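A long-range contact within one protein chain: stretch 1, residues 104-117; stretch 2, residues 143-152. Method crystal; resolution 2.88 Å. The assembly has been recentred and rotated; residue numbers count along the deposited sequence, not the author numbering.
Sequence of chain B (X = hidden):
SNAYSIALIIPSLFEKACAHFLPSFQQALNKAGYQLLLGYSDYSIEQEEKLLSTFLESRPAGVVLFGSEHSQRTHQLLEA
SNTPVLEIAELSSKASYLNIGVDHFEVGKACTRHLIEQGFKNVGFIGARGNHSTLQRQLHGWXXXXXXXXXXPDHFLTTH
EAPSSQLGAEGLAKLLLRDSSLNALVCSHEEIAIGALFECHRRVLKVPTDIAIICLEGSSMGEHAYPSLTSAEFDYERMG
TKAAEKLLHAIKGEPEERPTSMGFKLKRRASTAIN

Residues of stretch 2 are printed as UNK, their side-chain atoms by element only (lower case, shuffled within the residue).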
# COMPACT_ATOMS: atom_id res chain seq x y z
N HIS B 104 -14.21 3.56 -14.83
CA HIS B 104 -13.19 2.56 -15.10
C HIS B 104 -13.35 1.93 -16.48
O HIS B 104 -12.35 1.49 -17.09
CB HIS B 104 -13.21 1.52 -14.01
CG HIS B 104 -12.77 2.05 -12.69
ND1 HIS B 104 -11.44 2.15 -12.33
CD2 HIS B 104 -13.49 2.51 -11.63
CE1 HIS B 104 -11.36 2.64 -11.11
NE2 HIS B 104 -12.58 2.86 -10.66
N PHE B 105 -14.58 1.93 -16.97
CA PHE B 105 -14.89 1.38 -18.27
C PHE B 105 -14.07 2.08 -19.33
O PHE B 105 -13.39 1.42 -20.11
CB PHE B 105 -16.39 1.52 -18.55
CG PHE B 105 -16.85 0.91 -19.82
CD1 PHE B 105 -17.21 -0.42 -19.88
CD2 PHE B 105 -16.99 1.68 -20.96
CE1 PHE B 105 -17.68 -0.99 -21.08
CE2 PHE B 105 -17.46 1.13 -22.16
CZ PHE B 105 -17.80 -0.20 -22.22
N GLU B 106 -14.11 3.42 -19.35
CA GLU B 106 -13.35 4.18 -20.34
C GLU B 106 -11.88 3.82 -20.18
O GLU B 106 -11.17 3.61 -21.16
CB GLU B 106 -13.59 5.69 -20.23
CG GLU B 106 -12.85 6.55 -21.30
CD GLU B 106 -13.22 6.18 -22.78
OE1 GLU B 106 -12.39 5.52 -23.48
OE2 GLU B 106 -14.34 6.52 -23.25
N VAL B 107 -11.43 3.73 -18.94
CA VAL B 107 -10.06 3.40 -18.71
C VAL B 107 -9.71 2.09 -19.39
O VAL B 107 -8.72 2.05 -20.13
CB VAL B 107 -9.69 3.33 -17.22
CG1 VAL B 107 -8.23 2.90 -17.08
CG2 VAL B 107 -9.92 4.70 -16.55
N GLY B 108 -10.50 1.04 -19.16
CA GLY B 108 -10.24 -0.25 -19.82
C GLY B 108 -10.21 -0.04 -21.32
O GLY B 108 -9.18 -0.19 -21.96
N LYS B 109 -11.34 0.35 -21.88
CA LYS B 109 -11.44 0.67 -23.30
C LYS B 109 -10.24 1.48 -23.82
O LYS B 109 -9.63 1.11 -24.81
CB LYS B 109 -12.75 1.40 -23.59
CG LYS B 109 -13.01 1.62 -25.06
CD LYS B 109 -14.48 2.01 -25.38
CE LYS B 109 -14.74 3.54 -25.20
NZ LYS B 109 -16.20 3.93 -25.29
N ALA B 110 -9.90 2.59 -23.17
CA ALA B 110 -8.97 3.51 -23.81
C ALA B 110 -7.59 2.86 -23.82
O ALA B 110 -6.89 2.83 -24.85
CB ALA B 110 -8.96 4.83 -23.12
N CYS B 111 -7.25 2.27 -22.68
CA CYS B 111 -6.08 1.45 -22.59
C CYS B 111 -6.10 0.34 -23.60
O CYS B 111 -5.05 -0.07 -24.11
CB CYS B 111 -5.97 0.83 -21.21
SG CYS B 111 -5.55 2.06 -20.03
N THR B 112 -7.26 -0.21 -23.89
CA THR B 112 -7.16 -1.31 -24.79
C THR B 112 -7.19 -0.91 -26.25
O THR B 112 -6.53 -1.57 -27.05
CB THR B 112 -7.89 -2.59 -24.36
OG1 THR B 112 -8.28 -3.30 -25.53
CG2 THR B 112 -9.06 -2.33 -23.48
N ARG B 113 -7.81 0.21 -26.60
CA ARG B 113 -7.68 0.71 -27.99
C ARG B 113 -6.20 1.00 -28.25
O ARG B 113 -5.71 0.83 -29.37
CB ARG B 113 -8.45 1.99 -28.26
CG ARG B 113 -9.93 1.95 -28.12
CD ARG B 113 -10.55 3.17 -28.84
NE ARG B 113 -11.97 3.36 -28.50
CZ ARG B 113 -12.80 4.26 -29.03
NH1 ARG B 113 -12.40 5.12 -29.98
NH2 ARG B 113 -14.06 4.31 -28.59
N HIS B 114 -5.50 1.43 -27.21
CA HIS B 114 -4.11 1.78 -27.38
C HIS B 114 -3.33 0.60 -27.97
O HIS B 114 -2.82 0.71 -29.08
CB HIS B 114 -3.51 2.28 -26.07
CG HIS B 114 -2.04 2.55 -26.14
ND1 HIS B 114 -1.46 3.25 -27.18
CD2 HIS B 114 -1.03 2.21 -25.31
CE1 HIS B 114 -0.15 3.33 -26.99
NE2 HIS B 114 0.13 2.69 -25.87
N LEU B 115 -3.27 -0.52 -27.25
CA LEU B 115 -2.69 -1.77 -27.76
C LEU B 115 -3.11 -2.07 -29.22
O LEU B 115 -2.27 -2.35 -30.09
CB LEU B 115 -3.13 -2.94 -26.89
CG LEU B 115 -2.63 -2.98 -25.43
CD1 LEU B 115 -3.20 -4.12 -24.67
CD2 LEU B 115 -1.13 -3.06 -25.33
N ILE B 116 -4.40 -1.99 -29.48
CA ILE B 116 -4.88 -2.18 -30.82
C ILE B 116 -4.38 -1.10 -31.79
O ILE B 116 -3.82 -1.43 -32.84
CB ILE B 116 -6.41 -2.30 -30.84
CG1 ILE B 116 -6.86 -3.34 -29.83
CG2 ILE B 116 -6.90 -2.67 -32.24
CD1 ILE B 116 -8.37 -3.39 -29.60
N GLU B 117 -4.56 0.19 -31.49
CA GLU B 117 -4.04 1.21 -32.43
C GLU B 117 -2.55 0.99 -32.62
O GLU B 117 -2.01 1.27 -33.67
CB GLU B 117 -4.29 2.64 -31.95
CG GLU B 117 -5.74 3.01 -31.78
CD GLU B 117 -5.97 4.12 -30.77
OE1 GLU B 117 -6.89 4.94 -30.99
OE2 GLU B 117 -5.23 4.17 -29.76
N UNK B 143 -13.43 -5.70 -23.06
CA UNK B 143 -14.15 -6.60 -23.98
C UNK B 143 -14.81 -5.81 -25.06
O UNK B 143 -14.86 -6.23 -26.20
c UNK B 143 -15.50 -9.27 -21.65
o UNK B 143 -16.61 -8.93 -21.26
n UNK B 143 -15.06 -10.51 -21.57
c UNK B 143 -14.56 -8.29 -22.22
c UNK B 143 -15.18 -7.41 -23.24
N UNK B 144 -15.27 -4.62 -24.71
CA UNK B 144 -15.79 -3.69 -25.69
C UNK B 144 -14.73 -3.44 -26.77
O UNK B 144 -14.90 -3.82 -27.93
o UNK B 144 -17.05 -1.65 -25.89
c UNK B 144 -16.20 -2.38 -25.02
N UNK B 145 -13.63 -2.83 -26.35
CA UNK B 145 -12.53 -2.53 -27.26
C UNK B 145 -12.19 -3.69 -28.23
O UNK B 145 -11.95 -3.43 -29.44
c UNK B 145 -11.31 -2.13 -26.48
N UNK B 146 -12.18 -4.93 -27.72
CA UNK B 146 -11.89 -6.11 -28.56
C UNK B 146 -13.00 -6.33 -29.59
O UNK B 146 -12.77 -6.26 -30.80
se UNK B 146 -8.89 -7.13 -27.40
c UNK B 146 -10.69 -7.28 -26.67
c UNK B 146 -8.59 -8.95 -28.05
c UNK B 146 -11.75 -7.35 -27.71
N UNK B 147 -14.20 -6.61 -29.08
CA UNK B 147 -15.35 -6.89 -29.94
C UNK B 147 -15.52 -5.83 -31.04
O UNK B 147 -15.58 -6.19 -32.21
c UNK B 147 -16.42 -8.10 -28.00
c UNK B 147 -17.74 -7.61 -30.00
c UNK B 147 -16.66 -7.09 -29.13
c UNK B 147 -17.44 -8.09 -26.90
N UNK B 148 -15.56 -4.55 -30.66
CA UNK B 148 -15.63 -3.41 -31.59
C UNK B 148 -14.65 -3.55 -32.75
O UNK B 148 -14.94 -3.11 -33.84
c UNK B 148 -15.24 0.46 -30.74
o UNK B 148 -16.17 1.27 -30.95
c UNK B 148 -15.23 -0.82 -31.62
o UNK B 148 -14.34 0.67 -29.85
c UNK B 148 -15.37 -2.11 -30.82
N UNK B 149 -13.51 -4.20 -32.52
CA UNK B 149 -12.56 -4.48 -33.60
C UNK B 149 -12.57 -5.93 -34.20
O UNK B 149 -11.61 -6.32 -34.86
o UNK B 149 -11.19 -2.00 -31.94
c UNK B 149 -11.13 -4.09 -33.18
c UNK B 149 -10.94 -2.57 -33.01
n UNK B 149 -10.45 -1.92 -34.06
N UNK B 150 -13.65 -6.69 -34.01
CA UNK B 150 -13.74 -8.13 -34.39
C UNK B 150 -12.67 -8.99 -33.74
O UNK B 150 -12.31 -10.03 -34.24
c UNK B 150 -16.76 -7.42 -37.85
c UNK B 150 -15.83 -8.16 -37.14
c UNK B 150 -13.66 -8.34 -35.89
c UNK B 150 -15.38 -5.45 -37.60
c UNK B 150 -14.46 -6.21 -36.90
o UNK B 150 -17.42 -5.24 -38.77
c UNK B 150 -14.67 -7.56 -36.65
c UNK B 150 -16.53 -6.05 -38.08
N UNK B 151 -12.16 -8.55 -32.62
CA UNK B 151 -11.18 -9.36 -31.94
C UNK B 151 -11.97 -10.16 -30.93
O UNK B 151 -13.00 -9.69 -30.43
c UNK B 151 -9.11 -8.11 -33.58
c UNK B 151 -8.89 -8.16 -32.10
c UNK B 151 -8.24 -6.87 -31.59
c UNK B 151 -10.15 -8.46 -31.29
N UNK B 152 -11.56 -11.40 -30.69
CA UNK B 152 -12.42 -12.29 -29.90
C UNK B 152 -11.81 -12.35 -28.52
O UNK B 152 -10.73 -12.89 -28.37
o UNK B 152 -13.68 -13.59 -31.65
c UNK B 152 -13.22 -14.73 -29.56
c UNK B 152 -12.70 -13.70 -30.58

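Position 143 carries three side-chain carbons in a row, the third bonded to one oxygen and one nitrogen. That is a primary amide on a two-carbon arm; its CA-to-CB bond points away from stretch 1, and the side chain makes no close contact with it. The residue is Gln-143.

Position 144 has one carbon and one oxygen. Its CB lies 3.9 Å from CZ of Phe-105, whose ring end reaches nearer than its sideways CA-to-CB bond suggests. One carbon ending in a hydroxyl makes this Ser-144.

At position 145 a single carbon is all there is. This CB points toward stretch 1 and sits 3.4 Å from OG1 of Thr-112, 4.0 Å from O of Lys-109 and 4.2 Å from N of Arg-113. A lone CB defines Ala-145.

Position 146 is an unbranched chain of two carbons, selenium and a last carbon. The selenium lies 4.3 Å from OG1 of Thr-112 and 4.4 Å from CD1 of Ile-116. This is Met-146, modelled as selenomethionine.

Position 147 shows four carbons, forked at the first, with one arm two carbons long, and is out of reach of stretch 1: Ile-147.

Position 148 has three carbons, the third bearing two oxygens, a carboxylate on a two-carbon arm. One of its oxygens is 3.8 Å from NE of Arg-113, over one face of the guanidinium. The residue is Glu-148, and the oxygen is OE2. The salt bridge is therefore long and purely a matter of charge, since no N-H points at the oxygen.

Position 149 has two carbons, the second with one oxygen and one nitrogen, an amide one carbon shorter than that of Gln-143. It covers part of Ile-116, and it is Asn-149.

Position 150 holds one carbon leading to a six-carbon ring that bears an oxygen, a phenol out of reach of stretch 1: Tyr-150.

Position 151 has four carbons, forked at the second, and one branch-end carbon lies 4.0 Å from CD1 of Ile-116. The residue is Leu-151, and that carbon is its CD2.

Position 152 has one carbon carrying an oxygen and a carbon, also out of reach: Thr-152.

The contact works by close packing. The helix axes approach to 8.3 Å with their directions 43° apart, and the CA atoms of Lys-109 and Ala-145 come within 5.2 Å, so the small methyl of Ala-145 rests directly against the opposing backbone. Ile-116 loses the most area on stretch 1; its CD1 lies 3.6 Å from O of Ala-145 and also meets Met-146 and Leu-151. No hydrogen bond between the stretches is assigned, leaving the Arg-113 to Glu-148 pair as the sole salt bridge across a contact that mixes apolar and polar residues.

Stretch 2 (143-152) QSAMIENYLT
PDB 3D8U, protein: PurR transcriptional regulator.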